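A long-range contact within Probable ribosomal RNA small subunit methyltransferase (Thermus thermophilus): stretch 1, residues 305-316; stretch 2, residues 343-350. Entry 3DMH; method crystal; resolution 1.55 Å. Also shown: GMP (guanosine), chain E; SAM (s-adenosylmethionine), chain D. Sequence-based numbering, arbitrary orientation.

Stretch 1 305-316: NPPFHVGGAVIL
Stretch 2, residues 343-350: FLKYEPLL

Ile315, Leu344 and Tyr346 carry most of this contact, which buries 412 Å² counting both sides. Stretch 1 has no regular helix or strand. Stretch 2 arrives as a loop and runs into a helix that continues beyond Leu350; Leu350 N donates to Tyr346 O at 3.0 Å. The closest pair of CA atoms is Ala313 CA and Leu344 CA, 6.5 Å apart.

Ile315 is extended (phi/psi -77/130), with CA-to-CB pointing toward stretch 2 and chi1 m, chi2 t. This long, branched, apolar chain sends CD1 over the face of the Tyr346 ring, 3.7 Å from CD1 to the centroid and 6° off the normal, a nearly ideal CH-pi contact. Ile315 CD1 also packs 3.4 Å from Lys345 C and 3.9 Å from Leu349 CD1, while Ile315 CG2 lies 3.8 Å from Tyr346 CE1.

The CA-to-CB bond of Leu344 (phi/psi -83/135; chi1 m, chi2 t) points sideways, but the end of the side chain comes nearer to stretch 1. Its CD2 lies 4.0 Å from Ala313 C, where a methyl can pack against main chain without needing a polar partner. Leu344 CB meets Ile315 CG1 at 4.2 Å, and Leu344 CD1 reaches Phe308 CB at 4.4 Å and GMP O6 at 3.4 Å.

Tyr346, chi1 m and chi2 -79°, reaches Pro306: its OH is 3.7 Å from Pro306 CG. The aromatic ring thus offers an apolar surface to Ile315 while its hydroxyl extends to the proline.

No direct hydrogen bond crosses the interface; water supplies the polar links. One molecule donates to Pro307 O (2.9 Å from the water O), accepts from Leu316 N (3.0 Å) and makes a weak bond with Tyr346 OH (3.4 Å). Two other waters each donate to Ala313 O, with each water O 2.9 Å from it; the O of one accepts from Lys345 N at 2.8 Å, and the O of the other lies 2.7 Å from Phe343 O, to which that water also donates.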

# COMPACT_ATOMS: atom_id res chain seq x y z
N ASN A 305 3.46 13.48 1.23
CA ASN A 305 3.40 13.38 -0.23
C ASN A 305 2.30 12.33 -0.47
O ASN A 305 2.60 11.12 -0.47
CB ASN A 305 4.76 12.90 -0.73
CG ASN A 305 4.82 12.73 -2.23
OD1 ASN A 305 3.84 12.97 -2.93
ND2 ASN A 305 5.99 12.31 -2.74
N PRO A 306 1.03 12.76 -0.59
CA PRO A 306 -0.05 11.77 -0.59
C PRO A 306 -0.11 10.89 -1.83
O PRO A 306 0.41 11.25 -2.90
CB PRO A 306 -1.33 12.60 -0.51
CG PRO A 306 -0.93 14.00 -0.29
CD PRO A 306 0.52 14.15 -0.67
N PRO A 307 -0.82 9.76 -1.72
CA PRO A 307 -1.08 8.94 -2.91
C PRO A 307 -1.94 9.70 -3.92
O PRO A 307 -2.67 10.62 -3.54
CB PRO A 307 -1.84 7.73 -2.37
CG PRO A 307 -2.44 8.22 -1.08
CD PRO A 307 -1.52 9.25 -0.52
N PHE A 308 -1.86 9.30 -5.18
CA PHE A 308 -2.59 9.99 -6.22
C PHE A 308 -2.98 9.00 -7.31
O PHE A 308 -2.34 7.96 -7.46
CB PHE A 308 -1.77 11.15 -6.79
CG PHE A 308 -0.42 10.75 -7.30
CD1 PHE A 308 -0.23 10.46 -8.65
CD2 PHE A 308 0.67 10.65 -6.43
CE1 PHE A 308 1.02 10.07 -9.12
CE2 PHE A 308 1.92 10.27 -6.89
CZ PHE A 308 2.10 9.97 -8.23
N HIS A 309 -4.03 9.33 -8.04
CA HIS A 309 -4.45 8.48 -9.14
C HIS A 309 -3.63 8.86 -10.36
O HIS A 309 -3.62 10.02 -10.77
CB HIS A 309 -5.95 8.61 -9.39
CG HIS A 309 -6.45 7.78 -10.53
ND1 HIS A 309 -7.48 8.19 -11.35
CD2 HIS A 309 -6.06 6.57 -10.99
CE1 HIS A 309 -7.70 7.26 -12.27
NE2 HIS A 309 -6.85 6.26 -12.07
N VAL A 310 -2.93 7.86 -10.92
CA VAL A 310 -1.97 8.04 -12.02
C VAL A 310 -2.19 9.29 -12.86
O VAL A 310 -1.46 10.28 -12.72
N GLY A 311 -3.21 9.24 -13.72
CA GLY A 311 -3.57 10.39 -14.56
C GLY A 311 -4.88 11.03 -14.13
O GLY A 311 -5.55 11.70 -14.92
N GLY A 312 -5.23 10.83 -12.86
CA GLY A 312 -6.50 11.30 -12.32
C GLY A 312 -6.54 12.80 -12.11
O GLY A 312 -5.51 13.46 -12.01
N ALA A 313 -7.77 13.32 -12.08
CA ALA A 313 -8.01 14.74 -11.84
C ALA A 313 -8.67 14.96 -10.48
O ALA A 313 -8.92 16.10 -10.09
CB ALA A 313 -8.87 15.31 -12.95
N VAL A 314 -8.92 13.86 -9.76
CA VAL A 314 -9.63 13.90 -8.50
C VAL A 314 -8.71 13.45 -7.39
O VAL A 314 -7.86 12.58 -7.60
CB VAL A 314 -10.91 13.00 -8.48
CG1 VAL A 314 -11.91 13.42 -9.58
CG2 VAL A 314 -10.54 11.51 -8.59
N ILE A 315 -8.88 14.05 -6.22
CA ILE A 315 -8.09 13.69 -5.03
C ILE A 315 -8.63 12.38 -4.44
O ILE A 315 -9.84 12.24 -4.23
CB ILE A 315 -8.05 14.86 -4.03
CG1 ILE A 315 -7.29 16.05 -4.63
CG2 ILE A 315 -7.40 14.45 -2.67
CD1 ILE A 315 -7.50 17.35 -3.87
N LEU A 316 -7.75 11.43 -4.18
CA LEU A 316 -8.16 10.13 -3.62
C LEU A 316 -8.76 10.30 -2.23
O LEU A 316 -8.33 11.18 -1.47
CB LEU A 316 -6.97 9.17 -3.56
CG LEU A 316 -6.32 8.75 -4.89
CD1 LEU A 316 -5.10 7.90 -4.58
CD2 LEU A 316 -7.30 7.99 -5.77
N PHE A 343 -2.11 20.66 -10.32
CA PHE A 343 -3.52 20.86 -10.65
C PHE A 343 -4.51 20.02 -9.82
O PHE A 343 -5.69 19.94 -10.16
CB PHE A 343 -3.80 20.70 -12.15
CG PHE A 343 -5.01 21.46 -12.62
CD1 PHE A 343 -5.06 22.84 -12.51
CD2 PHE A 343 -6.12 20.78 -13.14
CE1 PHE A 343 -6.19 23.55 -12.92
CE2 PHE A 343 -7.25 21.48 -13.57
CZ PHE A 343 -7.28 22.87 -13.47
N LEU A 344 -4.02 19.39 -8.76
CA LEU A 344 -4.92 18.74 -7.81
C LEU A 344 -5.48 19.77 -6.83
O LEU A 344 -4.74 20.60 -6.29
CB LEU A 344 -4.26 17.55 -7.10
CG LEU A 344 -3.94 16.34 -7.98
CD1 LEU A 344 -3.11 15.33 -7.20
CD2 LEU A 344 -5.23 15.69 -8.51
N LYS A 345 -6.78 19.70 -6.60
CA LYS A 345 -7.50 20.76 -5.92
C LYS A 345 -7.42 20.69 -4.39
O LYS A 345 -8.43 20.63 -3.70
CB LYS A 345 -8.95 20.80 -6.42
CG LYS A 345 -9.04 20.99 -7.93
CD LYS A 345 -10.47 20.90 -8.42
CE LYS A 345 -10.51 20.90 -9.94
NZ LYS A 345 -11.90 20.69 -10.46
N TYR A 346 -6.20 20.73 -3.86
CA TYR A 346 -6.00 20.67 -2.39
C TYR A 346 -6.33 21.98 -1.69
O TYR A 346 -6.67 21.98 -0.52
CB TYR A 346 -4.57 20.26 -2.06
CG TYR A 346 -4.32 18.79 -2.21
CD1 TYR A 346 -4.73 17.89 -1.23
CD2 TYR A 346 -3.66 18.29 -3.33
CE1 TYR A 346 -4.50 16.53 -1.39
CE2 TYR A 346 -3.43 16.93 -3.50
CZ TYR A 346 -3.85 16.06 -2.52
OH TYR A 346 -3.60 14.71 -2.69
N GLU A 347 -6.21 23.08 -2.42
CA GLU A 347 -6.40 24.41 -1.85
C GLU A 347 -7.71 24.54 -1.07
O GLU A 347 -7.67 24.93 0.10
CB GLU A 347 -6.30 25.49 -2.93
CG GLU A 347 -4.89 25.67 -3.47
CD GLU A 347 -4.53 24.71 -4.59
OE1 GLU A 347 -5.36 23.85 -4.97
OE2 GLU A 347 -3.41 24.83 -5.10
N PRO A 348 -8.86 24.22 -1.71
CA PRO A 348 -10.11 24.33 -0.94
C PRO A 348 -10.16 23.45 0.31
O PRO A 348 -10.77 23.85 1.31
CB PRO A 348 -11.20 23.92 -1.94
CG PRO A 348 -10.49 23.26 -3.06
CD PRO A 348 -9.12 23.84 -3.11
N LEU A 349 -9.54 22.27 0.26
CA LEU A 349 -9.50 21.36 1.41
C LEU A 349 -8.72 21.95 2.58
O LEU A 349 -9.16 21.86 3.74
CB LEU A 349 -8.89 19.99 1.04
CG LEU A 349 -9.48 19.13 -0.07
CD1 LEU A 349 -8.71 17.81 -0.15
CD2 LEU A 349 -10.96 18.87 0.13
N LEU A 350 -7.57 22.55 2.29
CA LEU A 350 -6.76 23.16 3.34
C LEU A 350 -7.45 24.40 3.93
O LEU A 350 -7.41 24.61 5.14
CB LEU A 350 -5.34 23.48 2.84
CG LEU A 350 -4.32 22.33 3.00
CD1 LEU A 350 -4.49 21.24 1.93
CD2 LEU A 350 -2.89 22.90 2.92
C4' GMP E . 5.65 12.95 -12.68
O4' GMP E . 4.95 13.28 -11.48
C3' GMP E . 5.20 11.55 -13.07
O3' GMP E . 6.18 10.63 -12.58
C2' GMP E . 3.90 11.36 -12.30
O2' GMP E . 3.67 9.98 -11.99
C1' GMP E . 4.16 12.17 -11.04
N9 GMP E . 2.96 12.72 -10.38
C8 GMP E . 1.80 13.12 -10.93
N7 GMP E . 0.94 13.60 -10.00
C5 GMP E . 1.57 13.53 -8.80
C6 GMP E . 1.25 13.87 -7.39
O6 GMP E . 0.15 14.36 -7.08
N1 GMP E . 2.20 13.62 -6.46
C2 GMP E . 3.41 13.09 -6.76
N2 GMP E . 4.33 12.86 -5.79
N3 GMP E . 3.77 12.76 -8.04
C4 GMP E . 2.90 12.96 -9.06
N SAM D . 6.42 9.56 1.79
CA SAM D . 6.98 8.67 0.72
C SAM D . 7.80 9.51 -0.23
O SAM D . 7.68 10.73 -0.13
OXT SAM D . 8.53 8.95 -1.08
CB SAM D . 5.87 7.98 -0.07
CG SAM D . 4.88 8.91 -0.78
SD SAM D . 3.69 7.97 -1.79
CE SAM D . 3.15 9.23 -2.99
C5' SAM D . 2.19 7.83 -0.77
C4' SAM D . 2.32 6.76 0.30
O4' SAM D . 1.04 6.71 0.93
C3' SAM D . 2.65 5.35 -0.22
O3' SAM D . 3.79 4.81 0.42
C2' SAM D . 1.37 4.56 0.08
O2' SAM D . 1.55 3.18 0.32
C1' SAM D . 0.86 5.35 1.28
N9 SAM D . -0.53 5.08 1.56
C8 SAM D . -1.56 4.76 0.67
N7 SAM D . -2.72 4.62 1.36
C5 SAM D . -2.43 4.82 2.69
C6 SAM D . -3.19 4.77 3.86
N6 SAM D . -4.49 4.44 3.83
N1 SAM D . -2.57 5.04 5.06
C2 SAM D . -1.23 5.35 5.12
N3 SAM D . -0.43 5.36 3.98
C4 SAM D . -1.05 5.11 2.80
O HOH W 1 -4.88 12.19 -4.53
O HOH W 2 -8.39 17.65 -7.75
O HOH W 3 -7.67 18.49 -11.25